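Local atomic coordinates of putative uncharacterized protein PH0242 (Pyrococcus horikoshii, PDB entry 3VU1), a protein that forms the mainly beta-stranded C-terminal globular domain of AglB, an archaeal oligosaccharyltransferase, and is modelled with a bound calcium ion. Residues T423-G428 against V440-P445; A387-R392 against P473-E478; P353-G358 against R374-V379; D78-E83 against K344-V349; F395-R400 against H416-F421. One frame throughout, in Å; residues are numbered along the deposited sequence.

In the fold
Contact 4 opens first, in the loop 78-83 after helix 60-69, and closes the longest loop at 344-349 on strand 336-356, tying the N-terminal part of the chain to the large antiparallel sheet. The same strand runs on into contact 3, where 353-358 pairs with 374-379. Contact 2 then opens at 387-392 and closes at 473-478. Nested inside its loop, in series, are contact 5, the hairpin 395-400/416-421, and contact 1, which faces 423-428 with 440-445. No two loops cross. Leu389, Leu377 and Phe475 pack contact 2 against contact 3, Leu425 and Leu375 join contact 3 to contact 1, and Met417 of contact 5 meets Trp82 of contact 4.

Contact 1: residues T423-G428 against V440-P445; sequences TKLKEG and VNAEMP
Leu425 faces Val440 and Ala442 in a side-chain contact across the gap between two antiparallel strands of the large curled sheet, 423-426 and 440-443. Their axes run at 165° but come no closer than 7.3 Å, too far for backbone pairing. Each strand is hydrogen-bonded to a different neighbour instead: 423-426 to Leu389 and Leu391, 440-443 to Leu375 and Gly373. A classic beta bulge, with Leu425 and Lys426 both bonded through the backbone to Leu389, interrupts the first strand. Leu425 spans the gap with its two methyls divided: CD2 rests on Ala442 CB at 3.9 Å, while CD1 meets Val440 CG2 at 4.1 Å, the Leu425 and Val440 side chains crossing at about a right angle. Leu375 adds a further apolar surface against both Leu425 and Val440. The exposed Lys424 and Glu427 pair within their own segment, NZ to OE2 at 2.9 Å in a salt bridge. Lys426 bends at chi2, chi3 and chi4, and its NZ comes to 3.6 Å from Val440 CG1.

Contact 2: residues A387-R392 against P473-E478; sequences ADLYLR and PVFIVE
Leu389 carries CG anti to its backbone N (chi1 169°), and its chi2 of 58° turns CD1 over the Phe475 ring of the opposite strand. The methyl sits 4.0 Å from the ring centroid and 13° off the normal, a CH-pi contact over the face; Ala387 CB approaches the edge of the same ring, 4.0 Å from Phe475 CD2. Leu389 and Phe475 lie on one face of an antiparallel strand pair in the Peripheral 2 region. Its backbone bonds come in two hydrogen-bonded pairs, Asp388 with Ile476 and Tyr390 with Val474, which alternate with the non-hydrogen-bonded pairs of Leu389 and Leu391. On the other face, Tyr390 CD1 lies 3.7 Å from Ile476 CG1, the side chains crossing at about a right angle. Val474 CG2 stands 3.4 Å above the Arg392 guanidinium, over its centre. Arg392 NH2 has a salt bridge to Glu472 and NH1 a hydrogen bond to Ser81 O, partners that probably offset the cost of burying the charge under an apolar cover.

Contact 3: residues P353-G358 against R374-V379; sequences PVRVNG and RLELKV
Val354 CG1 reaches into the fork between two leucines of the facing strand, 3.7 Å from Leu375 CD1 and 3.8 Å from Leu377 CD2. It lies side by side with Leu377, pointing the same way, but crosses Leu375 at a slant. On the other face, the extended Arg355 chain brings CD to 3.9 Å from Glu376 OE1. The two charged groups are near without touching, NE and OE1 of this Arg355-Glu376 pair being 5.1 Å apart and the planes 22° from parallel. Between the faces runs an antiparallel strand pair, its axes at 172°: Arg355 and Glu376 form a hydrogen-bonded pair, and Val356 with Leu375 a non-hydrogen-bonded one. Asn357 continues the pairing through its N, bonded to Arg374 O at 2.7 Å, while its side-chain OD1 takes Arg374 N at 3.2 Å from a donor 54° above the amide plane. Ser372 O fixes the other end of that amide by accepting from ND2. Positive phi at Asn357 and Gly358 reverses the chain into strand 359-361, whose Thr361 bonds to the backbone of Val354. Farther out, Leu377 rests on Pro473 and Phe475, and the outer flank of Leu375 is bonded to Val440.

Contact 4: residues D78-E83 against K344-V349; sequences DFESWE and KGPVGV
Pro346 presents its ring to two glutamates of the loop 78-83, Glu80 meeting its CG-CD side and Glu83 its CB. Glu80 crosses the ring at a slant: CG stands anti to the backbone N (chi1 173°), then a bend at chi2 (60°) folds the chain, with OE1 3.5 Å from Pro346 CD. The backbone joins in, Glu80 O lying 3.4 Å from Pro346 CG. Glu83, extended beyond CG, instead runs over the strand backbone. Its CG is 3.4 Å from Pro346 O, its OE2 3.8 Å from Pro346 CB, and its carboxylate reaches the peptide between Val347 and Gly348. A water donates to both Glu83 OE2 and Val347 O, bridging the segments. The loop, which leads from helix 60-69 to strand 86-90, is wound in successive bonds from each N-H to the carbonyl three residues back, as in a 3-10 turn, and both glutamates reach toward strand 336-356 from it. Asp78 O is gripped by Ser81 N and by Ser81 OG, the latter at 2.9 Å. Glu83 ends the winding in the left-handed region. The polar end of Glu80 is held from strand 464-487, where OE1 has a salt bridge to Lys479 and a hydrogen bond with Tyr481 OH; Lys479 NZ also bonds Pro346 O.

Contact 5: residues F395-R400 against H416-F421; sequences FIYLVR and HMDTFF
The Tyr397 ring has His416 CB over one face, 3.4 Å above the plane and offset toward the rim, and the Asp418 carboxylate carbon in plane at its edge. CB makes a CH-pi contact, while the imidazole beyond it is within 2° of parallel to the phenol but slid away, centroids 5.0 Å apart, with little overlap. Val399 CG2 adds to the histidine packing at 3.6 Å from His416 CD2. Farther along, Phe395 and Phe420 meet rim to rim, CE2 of the former 3.7 Å from CE1 of the latter and neither ring over the other. Phe395, Tyr397, His416 and Asp418 lie on one side of the beta hairpin of strands 385-401 and 412-431, where Phe395-Asp418 and Tyr397-His416 are hydrogen-bonded pairs. Ile396 and Met417, a non-hydrogen-bonded pair, face the other side, toward helix 60-69. Tyr397 chi1 of 57° sets CG between N and the carbonyl carbon, on the side where the ring meets His416 CB. The hydroxyl donates to Asp418 OD1, its ring 75° from the carboxylate plane. Helix 448-460 packs over this face, its Tyr452 OH forming a second hydrogen bond with OD1. If both hydroxyls donate, they could stabilise a negative charge on Asp418 amid mostly aromatic neighbours.

Contact 1: residues T423-G428 against V440-P445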
# COMPACT_ATOMS: atom_id res chain seq x y z
N THR A 423 -12.03 5.09 23.89
CA THR A 423 -13.19 4.66 24.63
C THR A 423 -14.21 4.04 23.69
O THR A 423 -14.30 4.42 22.52
CB THR A 423 -13.86 5.84 25.38
OG1 THR A 423 -14.92 5.33 26.19
CG2 THR A 423 -14.47 6.87 24.41
N LYS A 424 -14.99 3.10 24.22
CA LYS A 424 -16.05 2.43 23.50
C LYS A 424 -17.31 3.23 23.75
O LYS A 424 -17.57 3.59 24.87
CB LYS A 424 -16.22 1.03 24.05
CG LYS A 424 -16.94 0.06 23.14
CD LYS A 424 -16.72 -1.33 23.70
CE LYS A 424 -17.24 -2.41 22.78
NZ LYS A 424 -17.20 -3.73 23.46
N LEU A 425 -18.08 3.53 22.71
CA LEU A 425 -19.25 4.39 22.90
C LEU A 425 -20.55 3.64 22.90
O LEU A 425 -21.53 4.10 23.49
CB LEU A 425 -19.31 5.50 21.85
CG LEU A 425 -18.26 6.61 21.74
CD1 LEU A 425 -18.63 7.53 20.59
CD2 LEU A 425 -18.11 7.39 23.03
N LYS A 426 -20.59 2.50 22.22
CA LYS A 426 -21.83 1.72 22.08
C LYS A 426 -21.51 0.34 21.52
O LYS A 426 -20.70 0.21 20.60
CB LYS A 426 -22.83 2.45 21.17
CG LYS A 426 -24.18 1.77 20.97
CD LYS A 426 -25.09 1.91 22.18
CE LYS A 426 -26.53 2.16 21.75
NZ LYS A 426 -26.64 3.44 20.98
N GLU A 427 -22.13 -0.69 22.10
CA GLU A 427 -22.03 -2.05 21.59
C GLU A 427 -23.23 -2.31 20.72
O GLU A 427 -24.26 -1.67 20.87
CB GLU A 427 -22.03 -3.06 22.73
CG GLU A 427 -20.78 -3.07 23.58
CD GLU A 427 -20.69 -4.28 24.51
OE1 GLU A 427 -21.72 -4.96 24.73
OE2 GLU A 427 -19.57 -4.53 25.02
N GLY A 428 -23.09 -3.24 19.77
CA GLY A 428 -24.22 -3.79 19.03
C GLY A 428 -25.09 -2.86 18.24
O GLY A 428 -26.30 -3.04 18.21
N VAL A 440 -25.51 9.11 20.01
CA VAL A 440 -24.95 8.51 21.23
C VAL A 440 -24.38 9.60 22.14
O VAL A 440 -24.04 10.69 21.67
CB VAL A 440 -23.82 7.45 20.96
CG1 VAL A 440 -24.39 6.19 20.31
CG2 VAL A 440 -22.67 8.03 20.13
N ASN A 441 -24.29 9.28 23.44
CA ASN A 441 -23.61 10.14 24.42
C ASN A 441 -22.13 9.82 24.45
O ASN A 441 -21.74 8.64 24.50
CB ASN A 441 -24.19 9.97 25.83
CG ASN A 441 -25.56 10.62 25.99
OD1 ASN A 441 -25.95 11.54 25.24
ND2 ASN A 441 -26.30 10.16 26.99
N ALA A 442 -21.30 10.85 24.44
CA ALA A 442 -19.86 10.66 24.30
C ALA A 442 -19.03 11.34 25.38
O ALA A 442 -19.17 12.54 25.61
CB ALA A 442 -19.40 11.10 22.91
N GLU A 443 -18.14 10.58 26.01
CA GLU A 443 -17.27 11.08 27.07
C GLU A 443 -15.78 10.94 26.69
O GLU A 443 -15.25 9.83 26.58
CB GLU A 443 -17.55 10.26 28.33
CG GLU A 443 -17.73 11.01 29.65
CD GLU A 443 -18.41 10.11 30.69
OE1 GLU A 443 -19.56 10.40 31.10
OE2 GLU A 443 -17.80 9.08 31.08
N MET A 444 -15.10 12.06 26.48
CA MET A 444 -13.65 12.01 26.33
C MET A 444 -13.00 12.03 27.71
O MET A 444 -13.18 12.99 28.47
CB MET A 444 -13.13 13.20 25.51
CG MET A 444 -13.22 13.05 24.01
SD MET A 444 -12.02 11.92 23.29
CE MET A 444 -10.46 12.79 23.43
N PRO A 445 -12.23 10.99 28.05
CA PRO A 445 -11.44 11.08 29.27
C PRO A 445 -10.48 12.23 29.15
O PRO A 445 -9.88 12.40 28.10
CB PRO A 445 -10.65 9.77 29.28
CG PRO A 445 -11.39 8.85 28.37
CD PRO A 445 -12.00 9.73 27.32

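Contact 2: residues A387-R392 against P473-E478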
# COMPACT_ATOMS: atom_id res chain seq x y z
N ALA A 387 -22.00 -3.51 14.60
CA ALA A 387 -20.78 -2.78 14.92
C ALA A 387 -20.72 -2.35 16.38
O ALA A 387 -21.74 -2.22 17.04
CB ALA A 387 -20.65 -1.56 14.02
N ASP A 388 -19.51 -2.16 16.85
CA ASP A 388 -19.22 -1.39 18.04
C ASP A 388 -18.68 -0.03 17.56
O ASP A 388 -18.02 0.04 16.50
CB ASP A 388 -18.20 -2.13 18.89
CG ASP A 388 -18.75 -3.42 19.48
OD1 ASP A 388 -17.95 -4.18 20.10
OD2 ASP A 388 -19.97 -3.69 19.33
N LEU A 389 -18.98 1.03 18.30
CA LEU A 389 -18.48 2.37 17.95
C LEU A 389 -17.44 2.82 18.96
O LEU A 389 -17.72 2.84 20.15
CB LEU A 389 -19.64 3.36 17.90
CG LEU A 389 -19.33 4.86 17.80
CD1 LEU A 389 -18.48 5.20 16.57
CD2 LEU A 389 -20.62 5.68 17.86
N TYR A 390 -16.24 3.17 18.50
CA TYR A 390 -15.22 3.65 19.41
C TYR A 390 -14.81 5.08 19.10
O TYR A 390 -15.11 5.61 18.01
CB TYR A 390 -13.94 2.81 19.33
CG TYR A 390 -14.05 1.39 19.81
CD1 TYR A 390 -14.67 0.41 19.02
CD2 TYR A 390 -13.50 1.01 21.03
CE1 TYR A 390 -14.76 -0.90 19.45
CE2 TYR A 390 -13.59 -0.30 21.46
CZ TYR A 390 -14.22 -1.24 20.67
OH TYR A 390 -14.30 -2.54 21.11
N LEU A 391 -14.10 5.69 20.04
CA LEU A 391 -13.33 6.87 19.73
C LEU A 391 -11.90 6.39 19.63
O LEU A 391 -11.40 5.71 20.55
CB LEU A 391 -13.47 7.96 20.80
CG LEU A 391 -14.81 8.70 20.99
CD1 LEU A 391 -14.56 9.88 21.92
CD2 LEU A 391 -15.45 9.17 19.68
N ARG A 392 -11.26 6.73 18.51
CA ARG A 392 -9.93 6.25 18.20
C ARG A 392 -8.97 7.40 18.06
O ARG A 392 -9.29 8.39 17.41
CB ARG A 392 -9.92 5.42 16.90
CG ARG A 392 -8.66 4.54 16.79
CD ARG A 392 -8.49 3.97 15.40
NE ARG A 392 -8.50 5.02 14.39
CZ ARG A 392 -8.81 4.84 13.11
NH1 ARG A 392 -9.14 3.64 12.64
NH2 ARG A 392 -8.82 5.88 12.31
N PRO A 473 -14.38 8.84 15.17
CA PRO A 473 -15.29 7.77 15.43
C PRO A 473 -15.00 6.61 14.47
O PRO A 473 -14.72 6.85 13.30
CB PRO A 473 -16.64 8.40 15.16
CG PRO A 473 -16.35 9.35 14.06
CD PRO A 473 -15.01 9.93 14.41
N VAL A 474 -15.03 5.39 14.97
CA VAL A 474 -14.62 4.21 14.21
C VAL A 474 -15.61 3.10 14.54
O VAL A 474 -15.88 2.83 15.73
CB VAL A 474 -13.16 3.79 14.55
CG1 VAL A 474 -12.82 2.42 13.98
CG2 VAL A 474 -12.17 4.81 14.03
N PHE A 475 -16.16 2.48 13.50
CA PHE A 475 -17.08 1.36 13.65
C PHE A 475 -16.35 0.06 13.45
O PHE A 475 -15.83 -0.18 12.37
CB PHE A 475 -18.21 1.48 12.64
CG PHE A 475 -19.12 2.63 12.90
CD1 PHE A 475 -18.80 3.92 12.47
CD2 PHE A 475 -20.32 2.44 13.60
CE1 PHE A 475 -19.66 5.00 12.71
CE2 PHE A 475 -21.17 3.52 13.87
CZ PHE A 475 -20.84 4.80 13.42
N ILE A 476 -16.30 -0.77 14.50
CA ILE A 476 -15.62 -2.07 14.44
C ILE A 476 -16.61 -3.22 14.25
O ILE A 476 -17.57 -3.33 14.99
CB ILE A 476 -14.74 -2.34 15.68
CG1 ILE A 476 -13.70 -1.24 15.86
CG2 ILE A 476 -14.07 -3.71 15.59
CD1 ILE A 476 -12.89 -0.96 14.62
N VAL A 477 -16.35 -4.07 13.26
CA VAL A 477 -17.21 -5.21 12.94
C VAL A 477 -16.33 -6.41 12.63
O VAL A 477 -15.10 -6.24 12.47
CB VAL A 477 -18.06 -4.92 11.70
CG1 VAL A 477 -18.97 -3.72 11.93
CG2 VAL A 477 -17.19 -4.67 10.47
N GLU A 478 -16.92 -7.61 12.57
CA GLU A 478 -16.26 -8.76 11.92
C GLU A 478 -16.30 -8.44 10.45
O GLU A 478 -17.38 -8.32 9.86
CB GLU A 478 -16.97 -10.09 12.14
CG GLU A 478 -16.45 -10.90 13.32
CD GLU A 478 -15.14 -11.65 13.07
OE1 GLU A 478 -14.14 -11.35 13.78
OE2 GLU A 478 -15.09 -12.56 12.20

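Contact 3: residues P353-G358 against R374-V379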
# COMPACT_ATOMS: atom_id res chain seq x y z
N PRO A 353 -22.07 15.81 7.72
CA PRO A 353 -21.23 16.45 8.74
C PRO A 353 -21.45 15.83 10.12
O PRO A 353 -22.49 15.25 10.38
CB PRO A 353 -21.70 17.90 8.71
CG PRO A 353 -23.13 17.82 8.29
CD PRO A 353 -23.23 16.65 7.35
N VAL A 354 -20.48 15.96 10.99
CA VAL A 354 -20.55 15.39 12.32
C VAL A 354 -20.89 16.48 13.34
O VAL A 354 -20.26 17.55 13.35
CB VAL A 354 -19.19 14.75 12.69
CG1 VAL A 354 -19.25 14.05 14.04
CG2 VAL A 354 -18.74 13.77 11.63
N ARG A 355 -21.88 16.22 14.20
CA ARG A 355 -22.25 17.17 15.27
C ARG A 355 -21.98 16.67 16.69
O ARG A 355 -22.30 15.53 17.04
CB ARG A 355 -23.71 17.60 15.13
CG ARG A 355 -24.00 18.31 13.82
CD ARG A 355 -25.48 18.34 13.44
NE ARG A 355 -25.73 19.50 12.59
CZ ARG A 355 -25.86 19.48 11.27
NH1 ARG A 355 -25.79 18.33 10.57
NH2 ARG A 355 -26.06 20.64 10.65
N VAL A 356 -21.38 17.53 17.49
CA VAL A 356 -21.33 17.33 18.93
C VAL A 356 -22.18 18.42 19.56
O VAL A 356 -21.93 19.62 19.30
CB VAL A 356 -19.91 17.42 19.50
CG1 VAL A 356 -19.95 17.19 21.01
CG2 VAL A 356 -18.98 16.43 18.82
N ASN A 357 -23.17 18.01 20.37
CA ASN A 357 -24.12 18.92 21.03
C ASN A 357 -24.67 19.92 20.02
O ASN A 357 -24.35 21.10 20.09
CB ASN A 357 -23.43 19.68 22.17
CG ASN A 357 -23.11 18.79 23.36
OD1 ASN A 357 -23.94 17.98 23.78
ND2 ASN A 357 -21.91 18.95 23.92
N GLY A 358 -25.41 19.42 19.04
CA GLY A 358 -25.96 20.26 17.98
C GLY A 358 -24.97 20.87 17.00
O GLY A 358 -25.31 21.11 15.85
N ARG A 374 -24.04 14.88 23.07
CA ARG A 374 -24.71 14.15 22.02
C ARG A 374 -23.92 14.28 20.73
O ARG A 374 -23.60 15.39 20.28
CB ARG A 374 -26.14 14.63 21.84
CG ARG A 374 -27.14 13.77 22.59
CD ARG A 374 -28.56 14.33 22.49
NE ARG A 374 -28.87 14.75 21.13
CZ ARG A 374 -29.69 14.10 20.31
NH1 ARG A 374 -29.90 14.56 19.08
NH2 ARG A 374 -30.32 13.01 20.74
N LEU A 375 -23.59 13.12 20.16
CA LEU A 375 -22.78 13.01 18.96
C LEU A 375 -23.66 12.43 17.89
O LEU A 375 -24.29 11.40 18.13
CB LEU A 375 -21.60 12.09 19.23
CG LEU A 375 -20.78 11.46 18.09
CD1 LEU A 375 -19.92 12.50 17.37
CD2 LEU A 375 -19.93 10.31 18.62
N GLU A 376 -23.72 13.10 16.74
CA GLU A 376 -24.57 12.69 15.62
C GLU A 376 -23.77 12.43 14.35
O GLU A 376 -23.15 13.33 13.79
CB GLU A 376 -25.65 13.73 15.34
CG GLU A 376 -26.67 13.94 16.46
CD GLU A 376 -27.05 15.41 16.64
OE1 GLU A 376 -27.68 16.01 15.73
OE2 GLU A 376 -26.69 15.98 17.71
N LEU A 377 -23.80 11.17 13.90
CA LEU A 377 -23.06 10.72 12.72
C LEU A 377 -24.02 10.16 11.73
O LEU A 377 -25.02 9.54 12.10
CB LEU A 377 -22.12 9.58 13.08
CG LEU A 377 -21.15 9.75 14.22
CD1 LEU A 377 -20.92 8.43 14.93
CD2 LEU A 377 -19.84 10.30 13.68
N LYS A 378 -23.70 10.35 10.46
CA LYS A 378 -24.33 9.61 9.39
C LYS A 378 -23.20 8.86 8.68
O LYS A 378 -22.22 9.46 8.22
CB LYS A 378 -25.10 10.57 8.45
CG LYS A 378 -26.61 10.59 8.67
CD LYS A 378 -27.21 11.99 8.92
CE LYS A 378 -26.86 13.05 7.87
NZ LYS A 378 -27.32 12.73 6.49
N VAL A 379 -23.34 7.54 8.61
CA VAL A 379 -22.30 6.70 8.03
C VAL A 379 -22.87 5.74 6.99
O VAL A 379 -23.98 5.23 7.16
CB VAL A 379 -21.53 5.95 9.13
CG1 VAL A 379 -22.45 5.08 9.96
CG2 VAL A 379 -20.40 5.13 8.53

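Contact 4: residues D78-E83 against K344-V349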
# COMPACT_ATOMS: atom_id res chain seq x y z
N ASP A 78 -0.09 1.02 8.34
CA ASP A 78 -1.38 0.41 8.60
C ASP A 78 -2.53 1.12 7.85
O ASP A 78 -3.41 1.78 8.45
CB ASP A 78 -1.63 0.24 10.10
CG ASP A 78 -3.01 -0.37 10.41
OD1 ASP A 78 -3.54 -1.17 9.62
OD2 ASP A 78 -3.58 -0.03 11.46
N PHE A 79 -2.54 0.94 6.53
CA PHE A 79 -3.62 1.51 5.70
C PHE A 79 -5.03 1.05 6.07
O PHE A 79 -6.01 1.75 5.76
CB PHE A 79 -3.39 1.25 4.21
CG PHE A 79 -2.24 2.01 3.63
CD1 PHE A 79 -1.28 1.36 2.85
CD2 PHE A 79 -2.13 3.39 3.83
CE1 PHE A 79 -0.22 2.07 2.29
CE2 PHE A 79 -1.08 4.09 3.26
CZ PHE A 79 -0.13 3.44 2.50
N GLU A 80 -5.14 -0.12 6.71
CA GLU A 80 -6.45 -0.63 7.09
C GLU A 80 -7.16 0.35 8.04
O GLU A 80 -8.36 0.59 7.89
CB GLU A 80 -6.37 -2.04 7.69
CG GLU A 80 -7.70 -2.55 8.26
CD GLU A 80 -8.84 -2.62 7.23
OE1 GLU A 80 -9.96 -3.10 7.57
OE2 GLU A 80 -8.61 -2.19 6.07
N SER A 81 -6.43 0.93 8.99
CA SER A 81 -7.03 1.86 9.92
C SER A 81 -7.66 3.05 9.19
O SER A 81 -8.58 3.66 9.71
CB SER A 81 -6.03 2.34 10.95
OG SER A 81 -5.12 3.22 10.33
N TRP A 82 -7.20 3.35 7.98
CA TRP A 82 -7.86 4.38 7.15
C TRP A 82 -8.99 3.87 6.33
O TRP A 82 -9.57 4.66 5.60
CB TRP A 82 -6.89 5.10 6.21
CG TRP A 82 -5.67 5.74 6.83
CD1 TRP A 82 -5.39 5.95 8.18
CD2 TRP A 82 -4.52 6.30 6.11
NE1 TRP A 82 -4.16 6.54 8.34
CE2 TRP A 82 -3.59 6.79 7.13
CE3 TRP A 82 -4.18 6.43 4.78
CZ2 TRP A 82 -2.39 7.39 6.80
CZ3 TRP A 82 -2.96 7.04 4.46
CH2 TRP A 82 -2.09 7.50 5.45
N GLU A 83 -9.30 2.57 6.41
CA GLU A 83 -10.30 1.90 5.55
C GLU A 83 -9.96 2.00 4.07
O GLU A 83 -10.87 2.03 3.21
CB GLU A 83 -11.69 2.48 5.74
CG GLU A 83 -12.50 1.85 6.84
CD GLU A 83 -13.63 2.76 7.30
OE1 GLU A 83 -14.58 2.93 6.50
OE2 GLU A 83 -13.55 3.30 8.44
N LYS A 344 -11.83 -8.59 13.22
CA LYS A 344 -12.31 -7.28 13.60
C LYS A 344 -11.64 -6.17 12.79
O LYS A 344 -10.41 -6.16 12.63
CB LYS A 344 -12.03 -7.06 15.08
CG LYS A 344 -12.87 -7.90 16.01
CD LYS A 344 -14.35 -7.56 15.88
CE LYS A 344 -15.19 -8.20 16.97
NZ LYS A 344 -16.37 -8.87 16.34
N GLY A 345 -12.43 -5.22 12.30
CA GLY A 345 -11.84 -4.07 11.65
C GLY A 345 -12.84 -3.00 11.28
O GLY A 345 -14.03 -3.18 11.49
N PRO A 346 -12.35 -1.88 10.74
CA PRO A 346 -13.19 -0.71 10.54
C PRO A 346 -13.96 -0.73 9.24
O PRO A 346 -13.41 -1.17 8.22
CB PRO A 346 -12.20 0.44 10.52
CG PRO A 346 -10.89 -0.16 10.11
CD PRO A 346 -10.91 -1.58 10.58
N VAL A 347 -15.21 -0.26 9.29
CA VAL A 347 -16.04 -0.03 8.12
C VAL A 347 -16.77 1.27 8.34
O VAL A 347 -16.79 1.81 9.45
CB VAL A 347 -17.12 -1.13 7.86
CG1 VAL A 347 -16.52 -2.41 7.30
CG2 VAL A 347 -17.94 -1.42 9.11
N GLY A 348 -17.39 1.77 7.27
CA GLY A 348 -18.23 2.96 7.35
C GLY A 348 -17.51 4.23 6.95
O GLY A 348 -16.44 4.54 7.47
N VAL A 349 -18.09 4.94 5.99
CA VAL A 349 -17.61 6.25 5.56
C VAL A 349 -18.63 7.30 6.04
O VAL A 349 -19.85 7.10 5.91
CB VAL A 349 -17.49 6.27 4.02
CG1 VAL A 349 -16.97 7.59 3.50
CG2 VAL A 349 -16.52 5.19 3.59
O HOH W 1 -15.59 3.55 10.85

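Contact 5: residues F395-R400 against H416-F421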
# COMPACT_ATOMS: atom_id res chain seq x y z
N PHE A 395 -1.89 9.26 16.29
CA PHE A 395 -0.75 10.17 16.34
C PHE A 395 0.19 9.90 15.17
O PHE A 395 0.76 8.80 15.05
CB PHE A 395 0.06 9.96 17.63
CG PHE A 395 -0.58 10.52 18.86
CD1 PHE A 395 -0.02 11.62 19.50
CD2 PHE A 395 -1.72 9.94 19.41
CE1 PHE A 395 -0.58 12.14 20.65
CE2 PHE A 395 -2.30 10.46 20.56
CZ PHE A 395 -1.73 11.56 21.18
N ILE A 396 0.35 10.89 14.31
CA ILE A 396 1.38 10.79 13.29
C ILE A 396 2.48 11.73 13.74
O ILE A 396 2.22 12.94 13.98
CB ILE A 396 0.87 11.20 11.89
CG1 ILE A 396 0.01 10.07 11.32
CG2 ILE A 396 2.04 11.47 10.97
CD1 ILE A 396 -0.84 10.47 10.11
N TYR A 397 3.68 11.19 13.86
CA TYR A 397 4.82 11.99 14.29
C TYR A 397 6.14 11.59 13.65
O TYR A 397 6.24 10.54 13.01
CB TYR A 397 4.93 11.94 15.81
CG TYR A 397 5.06 10.54 16.38
CD1 TYR A 397 6.32 10.02 16.73
CD2 TYR A 397 3.94 9.74 16.59
CE1 TYR A 397 6.46 8.76 17.27
CE2 TYR A 397 4.07 8.47 17.14
CZ TYR A 397 5.34 7.99 17.48
OH TYR A 397 5.49 6.74 18.03
N LEU A 398 7.15 12.44 13.82
CA LEU A 398 8.49 12.20 13.29
C LEU A 398 9.51 11.96 14.41
O LEU A 398 9.40 12.54 15.50
CB LEU A 398 8.94 13.39 12.44
CG LEU A 398 8.00 13.83 11.31
CD1 LEU A 398 8.69 14.86 10.40
CD2 LEU A 398 7.48 12.64 10.51
N VAL A 399 10.50 11.12 14.14
CA VAL A 399 11.61 10.97 15.07
C VAL A 399 12.92 11.16 14.34
O VAL A 399 13.26 10.39 13.44
CB VAL A 399 11.60 9.63 15.84
CG1 VAL A 399 12.80 9.57 16.79
CG2 VAL A 399 10.30 9.45 16.60
N ARG A 400 13.65 12.21 14.71
CA ARG A 400 14.87 12.55 14.02
C ARG A 400 15.84 11.40 14.14
O ARG A 400 15.98 10.79 15.20
CB ARG A 400 15.50 13.83 14.58
CG ARG A 400 16.49 14.50 13.62
CD ARG A 400 17.73 15.06 14.30
NE ARG A 400 17.35 15.68 15.55
CZ ARG A 400 18.13 15.79 16.62
NH1 ARG A 400 19.38 15.35 16.60
NH2 ARG A 400 17.63 16.36 17.71
N HIS A 416 6.18 7.94 12.04
CA HIS A 416 5.49 6.93 12.82
C HIS A 416 4.00 7.20 12.83
O HIS A 416 3.57 8.35 12.78
CB HIS A 416 5.96 6.96 14.26
CG HIS A 416 7.40 6.55 14.47
ND1 HIS A 416 7.75 5.35 15.02
CD2 HIS A 416 8.60 7.24 14.25
CE1 HIS A 416 9.09 5.27 15.13
NE2 HIS A 416 9.62 6.43 14.67
N MET A 417 3.20 6.14 12.90
CA MET A 417 1.77 6.29 13.09
C MET A 417 1.27 5.31 14.16
O MET A 417 1.25 4.09 13.93
CB MET A 417 1.02 6.09 11.79
CG MET A 417 -0.47 6.13 11.98
SD MET A 417 -1.39 6.12 10.43
CE MET A 417 -1.45 4.36 10.14
N ASP A 418 0.87 5.85 15.32
CA ASP A 418 0.27 5.04 16.39
C ASP A 418 -1.23 5.32 16.52
O ASP A 418 -1.67 6.48 16.52
CB ASP A 418 0.98 5.26 17.72
CG ASP A 418 2.52 5.25 17.59
OD1 ASP A 418 3.18 5.94 18.42
OD2 ASP A 418 3.07 4.57 16.67
N THR A 419 -2.01 4.25 16.60
CA THR A 419 -3.43 4.35 16.81
C THR A 419 -3.75 3.61 18.10
O THR A 419 -3.05 2.66 18.47
CB THR A 419 -4.23 3.67 15.68
OG1 THR A 419 -3.98 2.26 15.72
CG2 THR A 419 -3.86 4.22 14.33
N PHE A 420 -4.80 4.05 18.80
CA PHE A 420 -5.31 3.35 19.96
C PHE A 420 -6.73 3.75 20.18
O PHE A 420 -7.14 4.86 19.83
CB PHE A 420 -4.43 3.52 21.22
CG PHE A 420 -4.24 4.95 21.68
CD1 PHE A 420 -3.12 5.69 21.27
CD2 PHE A 420 -5.14 5.55 22.58
CE1 PHE A 420 -2.93 7.01 21.73
CE2 PHE A 420 -4.95 6.87 23.03
CZ PHE A 420 -3.84 7.60 22.62
N PHE A 421 -7.51 2.84 20.74
CA PHE A 421 -8.90 3.10 21.07
C PHE A 421 -9.02 3.79 22.41
O PHE A 421 -8.58 3.26 23.43
CB PHE A 421 -9.70 1.80 21.02
CG PHE A 421 -9.84 1.25 19.64
CD1 PHE A 421 -9.21 0.07 19.28
CD2 PHE A 421 -10.58 1.94 18.67
CE1 PHE A 421 -9.33 -0.42 17.98
CE2 PHE A 421 -10.71 1.45 17.37
CZ PHE A 421 -10.08 0.27 17.03